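Putative calcium-regulated periplasmic protein (Bacteroides thetaiotaomicron, PDB 3DB7) is of unknown function but binds calcium ions and is probably a calcium-regulated protein of the periplasm. Local coordinates at residues W62-K68 and L95-R99; A80-V85 and L114-F120. All coordinates share one frame; numbering follows the deposited sequence. Where two conformers were deposited one is given.

Contact 1 of 2, residues W62-K68 and L95-R99; sequences WEEVDCK and LKIER. With CA (calcium ion), chain C.
W62 and R99 both set CG between their own backbone N and carbonyl carbon (chi1 69° in each), and this brings indole and guanidinium together across an antiparallel strand pair. The strands, 62-66 and 95-99, are neighbours in the long antiparallel sheet of this PepSY-like protein. The R99 chain runs extended to NE and crosses the indole. Its guanidinium lies flat on one ring face, planes 13° apart, with CZ 3.7 Å from the centroid of the W62 five-membered ring, a cation-pi stack. CD of R99 sits over the six-membered ring in a CH-pi contact. NE and NH2 of R99 also both donate to W62 O, which fixes the rotation of the guanidinium. V65 CG2 packs on the opposite indole face.

Between the strands, V65 and I97 form a hydrogen-bonded pair. V65 N meets I97 O at 2.8 Å, almost straight. Their side chains share the W62 face of the sheet, where I97 CG2 touches both V65 CB and W62 CZ3.

The other face, with E64, D66, K96 and E98, is charged and binds metal. E64 lies alongside E98, pointing the same way. Its OE1 binds calcium at 2.3 Å and also takes a hydrogen bond from K53. E55 and, from the second subunit, D124 and D126 bind the same ion. A calcium-bound water donates to E98 OE2. In one of two K96 conformers, CD packs against the D66 carboxylate. D66 OD1 accepts from K68 N in an Asx turn, while K68 NZ forms a salt bridge to D66 OD2 at 2.8 Å, coming from above the carboxylate plane.

Contact 2 of 2, residues A80-V85 and L114-F120; sequences AIQKYV and LKFDLKF
I81 lies over one face of the F116 ring, while Y84 meets the same ring at its edge. I81 CG1 stands 3.8 Å from the ring centroid, only 10° off the normal, so this is a CH-pi contact over the middle of the ring. The Y84 and F116 planes are 78° apart, with centroids separated by 5.7 Å. The pair is an offset edge-to-face one, with the F116 edge directed toward the Y84 face. F116 is thus held from two directions.

L114 CD1 packs against Y84 CD2 and V85 CG2, the latter at 3.9 Å. At the other end, A80 CB touches F120 CB at 3.6 Å. F120 closes a type I turn from D117, in which F120 N bonds to D117 O. I81 CD1 also reaches F120 CD1. No hydrogen bond joins the two segments, and the contact is apolar throughout.

This is helix-on-sheet packing in the PepSY-like fold. Helix 79-88 lies against one face of the antiparallel sheet, and its segment 80-85 runs at 145° to strand 114-117. I81 and V85 also reach strand 103-108, and Y84 spreads onto L122 and I125 of strand 122-126.

How the contacts relate
Both contacts belong to the same antiparallel sheet, and both are partly buried. Contact 1 joins two adjacent strands, its centre about 2 Å from the centre of the chain. The centre of contact 2 lies about 15 Å from the centre of the chain, where a helix packs on a later strand and A80 is exposed at the edge. Their segments alternate along the sequence: helix 79-88 follows strand 62-66 and precedes strand 94-99. The two do not touch, and strand 103-108 lies between strands 94-99 and 113-117. Contact 1 combines backbone bonding with charge, calcium and water, and part of its metal site comes from the second subunit. Contact 2 relies on aromatic and aliphatic packing alone.

Contact 1 of 2, residues W62-K68 and L95-R99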
ATOM      1  N   TRP A  62      14.597   2.252   7.433  1.00  9.29           N
ATOM      2  CA  TRP A  62      13.795   1.525   6.450  1.00  9.57           C
ATOM      3  C   TRP A  62      12.378   2.028   6.416  1.00  9.01           C
ATOM      4  O   TRP A  62      11.788   2.341   7.473  1.00  9.54           O
ATOM      5  CB  TRP A  62      13.841   0.014   6.678  1.00 11.31           C
ATOM      6  CG  TRP A  62      13.164  -0.512   7.888  1.00  9.94           C
ATOM      7  CD1 TRP A  62      13.719  -0.706   9.112  1.00 14.42           C
ATOM      8  CD2 TRP A  62      11.789  -0.956   7.985  1.00  9.31           C
ATOM      9  NE1 TRP A  62      12.769  -1.243   9.983  1.00 13.94           N
ATOM     10  CE2 TRP A  62      11.592  -1.408   9.299  1.00 10.56           C
ATOM     11  CE3 TRP A  62      10.704  -0.993   7.087  1.00 11.14           C
ATOM     12  CZ2 TRP A  62      10.372  -1.896   9.740  1.00 11.61           C
ATOM     13  CZ3 TRP A  62       9.525  -1.480   7.519  1.00 12.11           C
ATOM     14  CH2 TRP A  62       9.372  -1.942   8.836  1.00 11.32           C
ATOM     15  N   GLU A  63      11.819   2.050   5.198  1.00  9.10           N
ATOM     16  CA  GLU A  63      10.402   2.384   4.994  1.00 10.30           C
ATOM     17  C   GLU A  63       9.644   1.273   4.263  1.00  8.62           C
ATOM     18  O   GLU A  63       8.421   1.181   4.401  1.00  9.15           O
ATOM     19  CB  GLU A  63      10.232   3.694   4.247  1.00 11.83           C
ATOM     20  CG  GLU A  63      10.532   4.905   5.095  1.00 15.38           C
ATOM     21  CD  GLU A  63      10.355   6.248   4.420  1.00 22.62           C
ATOM     22  OE1 GLU A  63      10.800   6.418   3.275  1.00 19.54           O
ATOM     23  OE2 GLU A  63       9.863   7.157   5.132  1.00 34.05           O
ATOM     24  N   GLU A  64      10.370   0.411   3.522  1.00  9.22           N
ATOM     25  CA  GLU A  64       9.762  -0.681   2.767  1.00  8.50           C
ATOM     26  C   GLU A  64      10.717  -1.803   2.719  1.00  7.92           C
ATOM     27  O   GLU A  64      11.880  -1.606   2.357  1.00  9.45           O
ATOM     28  CB  GLU A  64       9.423  -0.230   1.345  1.00  9.07           C
ATOM     29  CG  GLU A  64       8.869  -1.334   0.463  1.00 11.06           C
ATOM     30  CD  GLU A  64       8.787  -0.960  -1.042  1.00 12.90           C
ATOM     31  OE1 GLU A  64       9.092   0.214  -1.438  1.00 10.10           O
ATOM     32  OE2 GLU A  64       8.434  -1.864  -1.810  1.00 13.37           O
ATOM     33  N   VAL A  65      10.309  -2.982   3.114  1.00  8.19           N
ATOM     34  CA  VAL A  65      11.065  -4.205   2.925  1.00  9.03           C
ATOM     35  C   VAL A  65      10.190  -5.137   2.108  1.00 10.73           C
ATOM     36  O   VAL A  65       9.174  -5.640   2.610  1.00  9.89           O
ATOM     37  CB  VAL A  65      11.438  -4.857   4.276  1.00  9.53           C
ATOM     38  CG1 VAL A  65      12.165  -6.184   4.023  1.00 10.00           C
ATOM     39  CG2 VAL A  65      12.278  -3.899   5.113  1.00 10.53           C
ATOM     40  N   ASP A  66      10.538  -5.323   0.830  1.00  9.67           N
ATOM     41  CA  ASP A  66       9.743  -6.144  -0.094  1.00 10.56           C
ATOM     42  C   ASP A  66      10.506  -7.406  -0.397  1.00 11.63           C
ATOM     43  O   ASP A  66      11.469  -7.417  -1.204  1.00 11.82           O
ATOM     44  CB  ASP A  66       9.446  -5.380  -1.390  1.00 11.75           C
ATOM     45  CG  ASP A  66       8.570  -6.153  -2.330  1.00 17.37           C
ATOM     46  OD1 ASP A  66       8.377  -7.358  -2.058  1.00 16.02           O
ATOM     47  OD2 ASP A  66       8.074  -5.558  -3.328  1.00 24.17           O
ATOM     48  N   CYS A  67      10.122  -8.459   0.297  1.00  9.68           N
ATOM     49  CA  CYS A  67      10.745  -9.747   0.135  1.00  9.15           C
ATOM     50  C   CYS A  67       9.783 -10.725  -0.494  1.00  8.73           C
ATOM     51  O   CYS A  67       9.730 -11.886  -0.132  1.00  9.32           O
ATOM     52  CB  CYS A  67      11.247 -10.253   1.486  1.00  9.65           C
ATOM     53  SG  CYS A  67      12.676  -9.358   2.121  1.00 11.76           S
ATOM     54  N   LYS A  68       9.129 -10.281  -1.549  1.00 10.38           N
ATOM     55  CA  LYS A  68       8.130 -11.148  -2.191  1.00 13.16           C
ATOM     56  C   LYS A  68       8.737 -12.402  -2.797  1.00 12.11           C
ATOM     57  O   LYS A  68       7.993 -13.359  -3.078  1.00 11.25           O
ATOM     58  CB  LYS A  68       7.307 -10.406  -3.221  1.00 12.96           C
ATOM     59  CG  LYS A  68       8.110  -9.991  -4.381  1.00 15.29           C
ATOM     60  CD  LYS A  68       7.191  -9.141  -5.312  1.00 23.87           C
ATOM     61  CE  LYS A  68       7.991  -8.322  -6.275  1.00 35.33           C
ATOM     62  NZ  LYS A  68       8.516  -7.084  -5.635  1.00 30.97           N
ATOM     63  N   LEU A  95       5.356 -11.139   3.106  1.00  8.80           N
ATOM     64  CA  LEU A  95       6.094 -10.891   1.892  1.00  8.22           C
ATOM     65  C   LEU A  95       6.613  -9.432   1.818  1.00  8.21           C
ATOM     66  O   LEU A  95       7.642  -9.194   1.164  1.00 10.17           O
ATOM     67  CB  LEU A  95       5.270 -11.222   0.633  1.00 10.95           C
ATOM     68  CG  LEU A  95       4.920 -12.675   0.462  1.00 11.54           C
ATOM     69  CD1 LEU A  95       4.387 -12.924  -0.938  1.00 17.45           C
ATOM     70  CD2 LEU A  95       6.147 -13.577   0.732  1.00 13.20           C
ATOM     71  N   LYS A  96       5.902  -8.485   2.430  0.50  8.71           N
ATOM     72  CA  LYS A  96       6.331  -7.108   2.444  0.50  9.31           C
ATOM     73  C   LYS A  96       5.866  -6.455   3.719  0.50  9.23           C
ATOM     74  O   LYS A  96       4.816  -6.801   4.253  0.50  7.91           O
ATOM     75  CB  LYS A  96       5.753  -6.336   1.240  0.50  9.93           C
ATOM     76  CG  LYS A  96       6.154  -4.877   1.176  0.50 13.96           C
ATOM     77  CD  LYS A  96       5.801  -4.290  -0.165  0.50 16.51           C
ATOM     78  CE  LYS A  96       4.353  -4.562  -0.465  0.50 16.44           C
ATOM     79  NZ  LYS A  96       3.993  -4.012  -1.830  0.50 30.36           N
ATOM     80  N   ILE A  97       6.665  -5.511   4.203  1.00  9.05           N
ATOM     81  CA  ILE A  97       6.267  -4.655   5.292  1.00 10.28           C
ATOM     82  C   ILE A  97       6.694  -3.239   4.948  1.00  9.72           C
ATOM     83  O   ILE A  97       7.801  -3.015   4.406  1.00 10.55           O
ATOM     84  CB  ILE A  97       6.807  -5.115   6.658  1.00  8.66           C
ATOM     85  CG1 ILE A  97       6.245  -4.269   7.805  1.00  9.96           C
ATOM     86  CG2 ILE A  97       8.370  -5.147   6.715  1.00 12.33           C
ATOM     87  CD1 ILE A  97       6.560  -4.885   9.203  1.00 14.30           C
ATOM     88  N   GLU A  98       5.837  -2.296   5.270  1.00  8.69           N
ATOM     89  CA  GLU A  98       6.077  -0.863   5.064  1.00  9.09           C
ATOM     90  C   GLU A  98       5.697  -0.110   6.289  1.00 10.17           C
ATOM     91  O   GLU A  98       4.823  -0.537   7.045  1.00  9.34           O
ATOM     92  CB  GLU A  98       5.226  -0.347   3.932  1.00  9.12           C
ATOM     93  CG  GLU A  98       5.563  -1.017   2.604  1.00 12.53           C
ATOM     94  CD  GLU A  98       4.575  -0.700   1.487  1.00 24.08           C
ATOM     95  OE1 GLU A  98       3.427  -1.216   1.506  1.00 23.72           O
ATOM     96  OE2 GLU A  98       4.936   0.060   0.582  1.00 26.52           O
ATOM     97  N   ARG A  99       6.295   1.074   6.470  1.00  9.50           N
ATOM     98  CA  ARG A  99       5.915   1.919   7.587  1.00 10.25           C
ATOM     99  C   ARG A  99       6.121   3.388   7.212  1.00 11.86           C
ATOM    100  O   ARG A  99       6.987   3.703   6.364  1.00 12.07           O
ATOM    101  CB  ARG A  99       6.706   1.562   8.837  1.00  9.91           C
ATOM    102  CG  ARG A  99       8.144   1.915   8.740  1.00 10.59           C
ATOM    103  CD  ARG A  99       8.908   1.615  10.042  1.00 11.56           C
ATOM    104  NE  ARG A  99      10.338   1.821   9.820  1.00 12.39           N
ATOM    105  CZ  ARG A  99      11.269   1.868  10.748  1.00 15.27           C
ATOM    106  NH1 ARG A  99      10.969   1.701  12.043  1.00 18.38           N
ATOM    107  NH2 ARG A  99      12.509   2.105  10.370  1.00 14.06           N
TER
HETATM  108 CA    CA C   2       8.513   2.418  -1.471  1.00  9.06          CA
HETATM  109  O   HOH W   1       4.976  -5.460  -3.893  1.00 42.23           O
HETATM  110  O   HOH W   2       6.654   1.756   0.008  1.00 15.83           O
HETATM  111  O   HOH W   3       9.131   3.269   0.703  1.00 12.02           O

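Contact 2 of 2, residues A80-V85 and L114-F120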
ATOM      1  N   ALA A  80       4.194  -7.472  18.033  1.00 10.38           N
ATOM      2  CA  ALA A  80       2.736  -7.545  18.116  1.00 10.16           C
ATOM      3  C   ALA A  80       2.152  -7.879  16.745  1.00  9.57           C
ATOM      4  O   ALA A  80       1.169  -8.597  16.617  1.00 10.92           O
ATOM      5  CB  ALA A  80       2.102  -6.218  18.593  1.00 10.67           C
ATOM      6  N   ILE A  81       2.826  -7.418  15.692  1.00 10.59           N
ATOM      7  CA  ILE A  81       2.331  -7.697  14.325  1.00  9.19           C
ATOM      8  C   ILE A  81       2.629  -9.179  13.974  1.00  9.21           C
ATOM      9  O   ILE A  81       1.803  -9.902  13.438  1.00  9.05           O
ATOM     10  CB  ILE A  81       2.945  -6.753  13.309  1.00 11.68           C
ATOM     11  CG1 ILE A  81       2.390  -5.339  13.545  1.00 10.76           C
ATOM     12  CG2 ILE A  81       2.696  -7.216  11.868  1.00 11.24           C
ATOM     13  CD1 ILE A  81       2.998  -4.200  12.650  1.00 13.52           C
ATOM     14  N   GLN A  82       3.807  -9.654  14.367  1.00  8.96           N
ATOM     15  CA  GLN A  82       4.206 -11.048  14.119  1.00  9.91           C
ATOM     16  C   GLN A  82       3.254 -12.013  14.827  1.00  9.56           C
ATOM     17  O   GLN A  82       2.842 -13.043  14.308  1.00  9.24           O
ATOM     18  CB  GLN A  82       5.653 -11.241  14.542  1.00 10.48           C
ATOM     19  CG  GLN A  82       6.128 -12.672  14.480  1.00 10.54           C
ATOM     20  CD  GLN A  82       6.222 -13.257  13.083  1.00 10.05           C
ATOM     21  OE1 GLN A  82       5.813 -12.629  12.079  1.00 12.16           O
ATOM     22  NE2 GLN A  82       6.738 -14.487  13.004  1.00  9.01           N
ATOM     23  N   LYS A  83       2.834 -11.635  16.037  1.00  7.47           N
ATOM     24  CA  LYS A  83       1.906 -12.451  16.773  1.00  8.30           C
ATOM     25  C   LYS A  83       0.551 -12.438  16.107  1.00  7.57           C
ATOM     26  O   LYS A  83      -0.037 -13.487  15.981  1.00  8.67           O
ATOM     27  CB  LYS A  83       1.764 -12.036  18.236  1.00  9.65           C
ATOM     28  CG  LYS A  83       0.817 -12.922  19.010  1.00  8.41           C
ATOM     29  CD  LYS A  83       0.862 -12.716  20.479  1.00  8.57           C
ATOM     30  CE  LYS A  83      -0.203 -13.485  21.168  1.00 10.66           C
ATOM     31  NZ  LYS A  83      -0.166 -13.343  22.697  1.00  8.56           N
ATOM     32  N   TYR A  84       0.062 -11.271  15.654  1.00  7.84           N
ATOM     33  CA  TYR A  84      -1.224 -11.227  14.965  1.00  8.78           C
ATOM     34  C   TYR A  84      -1.203 -12.126  13.720  1.00  8.37           C
ATOM     35  O   TYR A  84      -2.142 -12.875  13.446  1.00  8.50           O
ATOM     36  CB  TYR A  84      -1.593  -9.750  14.577  1.00  9.57           C
ATOM     37  CG  TYR A  84      -2.981  -9.609  14.080  1.00  9.48           C
ATOM     38  CD1 TYR A  84      -3.991  -9.387  14.961  1.00 10.05           C
ATOM     39  CD2 TYR A  84      -3.289  -9.833  12.737  1.00 11.69           C
ATOM     40  CE1 TYR A  84      -5.294  -9.374  14.549  1.00 10.32           C
ATOM     41  CE2 TYR A  84      -4.578  -9.770  12.330  1.00 11.79           C
ATOM     42  CZ  TYR A  84      -5.578  -9.552  13.246  1.00 11.91           C
ATOM     43  OH  TYR A  84      -6.925  -9.577  12.869  1.00 14.17           O
ATOM     44  N   VAL A  85      -0.128 -12.015  12.958  1.00  7.55           N
ATOM     45  CA  VAL A  85      -0.023 -12.761  11.705  1.00  7.58           C
ATOM     46  C   VAL A  85       0.054 -14.262  11.948  1.00  8.02           C
ATOM     47  O   VAL A  85      -0.661 -15.051  11.357  1.00  9.91           O
ATOM     48  CB  VAL A  85       1.140 -12.282  10.824  1.00  8.66           C
ATOM     49  CG1 VAL A  85       1.364 -13.251   9.682  1.00 10.79           C
ATOM     50  CG2 VAL A  85       0.923 -10.814  10.328  1.00  9.36           C
ATOM     51  N   LEU A 114      -2.706  -6.158   5.700  1.00  8.35           N
ATOM     52  CA  LEU A 114      -3.116  -5.688   7.003  1.00  8.88           C
ATOM     53  C   LEU A 114      -2.475  -4.353   7.265  1.00  9.71           C
ATOM     54  O   LEU A 114      -1.367  -4.114   6.806  1.00 11.66           O
ATOM     55  CB  LEU A 114      -2.610  -6.670   8.080  1.00  9.82           C
ATOM     56  CG  LEU A 114      -2.968  -8.153   7.929  1.00 12.18           C
ATOM     57  CD1 LEU A 114      -2.240  -8.954   8.988  1.00 14.04           C
ATOM     58  CD2 LEU A 114      -4.471  -8.351   7.967  1.00 12.54           C
ATOM     59  N   LYS A 115      -3.170  -3.481   7.947  1.00  8.15           N
ATOM     60  CA  LYS A 115      -2.594  -2.209   8.401  1.00  9.06           C
ATOM     61  C   LYS A 115      -2.773  -2.112   9.886  1.00  8.29           C
ATOM     62  O   LYS A 115      -3.812  -2.478  10.436  1.00  8.73           O
ATOM     63  CB  LYS A 115      -3.287  -1.049   7.697  1.00  9.94           C
ATOM     64  CG  LYS A 115      -2.944  -0.964   6.220  1.00 15.46           C
ATOM     65  CD  LYS A 115      -3.682   0.184   5.475  1.00 19.08           C
ATOM     66  CE  LYS A 115      -3.286   1.498   5.973  1.00 22.19           C
ATOM     67  NZ  LYS A 115      -3.992   2.641   5.184  1.00 23.02           N
ATOM     68  N   PHE A 116      -1.755  -1.551  10.520  1.00  8.04           N
ATOM     69  CA  PHE A 116      -1.724  -1.356  11.985  1.00  8.12           C
ATOM     70  C   PHE A 116      -1.324   0.100  12.249  1.00  8.23           C
ATOM     71  O   PHE A 116      -0.456   0.661  11.534  1.00  8.80           O
ATOM     72  CB  PHE A 116      -0.711  -2.269  12.648  1.00  9.06           C
ATOM     73  CG  PHE A 116      -0.971  -3.703  12.421  1.00  9.90           C
ATOM     74  CD1 PHE A 116      -0.537  -4.334  11.253  1.00  8.46           C
ATOM     75  CD2 PHE A 116      -1.635  -4.457  13.386  1.00  9.18           C
ATOM     76  CE1 PHE A 116      -0.784  -5.685  11.053  1.00 12.41           C
ATOM     77  CE2 PHE A 116      -1.852  -5.801  13.195  1.00 11.37           C
ATOM     78  CZ  PHE A 116      -1.439  -6.413  12.040  1.00 12.37           C
ATOM     79  N   ASP A 117      -1.848   0.695  13.303  1.00  9.12           N
ATOM     80  CA  ASP A 117      -1.308   1.975  13.740  1.00  8.97           C
ATOM     81  C   ASP A 117       0.034   1.733  14.434  1.00  9.95           C
ATOM     82  O   ASP A 117       0.527   0.602  14.543  1.00  9.93           O
ATOM     83  CB  ASP A 117      -2.352   2.774  14.574  1.00  9.42           C
ATOM     84  CG  ASP A 117      -2.599   2.193  15.966  1.00 13.70           C
ATOM     85  OD1 ASP A 117      -1.821   1.327  16.424  1.00 12.44           O
ATOM     86  OD2 ASP A 117      -3.627   2.608  16.595  1.00 12.83           O
ATOM     87  N   LEU A 118       0.653   2.825  14.859  1.00 10.39           N
ATOM     88  CA  LEU A 118       2.010   2.728  15.396  1.00  9.01           C
ATOM     89  C   LEU A 118       2.026   2.105  16.785  1.00 11.38           C
ATOM     90  O   LEU A 118       3.122   1.793  17.316  1.00 14.18           O
ATOM     91  CB  LEU A 118       2.743   4.094  15.326  1.00 13.38           C
ATOM     92  CG  LEU A 118       3.078   4.594  13.912  1.00 14.74           C
ATOM     93  CD1 LEU A 118       4.012   5.840  13.963  1.00 19.78           C
ATOM     94  CD2 LEU A 118       3.690   3.521  13.071  1.00 18.91           C
ATOM     95  N   LYS A 119       0.852   1.939  17.381  0.60 12.04           N
ATOM     96  CA  LYS A 119       0.737   1.202  18.627  0.60 11.27           C
ATOM     97  C   LYS A 119       0.276  -0.234  18.377  0.60 14.00           C
ATOM     98  O   LYS A 119      -0.120  -0.940  19.286  0.60 16.24           O
ATOM     99  CB  LYS A 119      -0.192   1.932  19.602  0.60 12.89           C
ATOM    100  CG  LYS A 119       0.342   3.309  19.996  0.60 19.96           C
ATOM    101  CD  LYS A 119      -0.737   4.170  20.612  0.60 23.76           C
ATOM    102  CE  LYS A 119      -0.285   5.628  20.809  0.60 27.37           C
ATOM    103  NZ  LYS A 119      -1.472   6.526  20.877  0.60 32.26           N
ATOM    104  N   PHE A 120       0.310  -0.609  17.104  1.00 10.38           N
ATOM    105  CA  PHE A 120       0.065  -1.998  16.659  1.00 10.00           C
ATOM    106  C   PHE A 120      -1.376  -2.432  16.805  1.00 12.49           C
ATOM    107  O   PHE A 120      -1.688  -3.630  16.822  1.00 13.14           O
ATOM    108  CB  PHE A 120       1.033  -3.036  17.306  1.00 13.00           C
ATOM    109  CG  PHE A 120       2.415  -2.545  17.428  1.00 18.65           C
ATOM    110  CD1 PHE A 120       3.175  -2.306  16.324  1.00 14.90           C
ATOM    111  CD2 PHE A 120       2.928  -2.263  18.677  1.00 22.91           C
ATOM    112  CE1 PHE A 120       4.483  -1.775  16.474  1.00 18.47           C
ATOM    113  CE2 PHE A 120       4.221  -1.771  18.815  1.00 26.62           C
ATOM    114  CZ  PHE A 120       4.984  -1.547  17.718  1.00 19.47           C
TER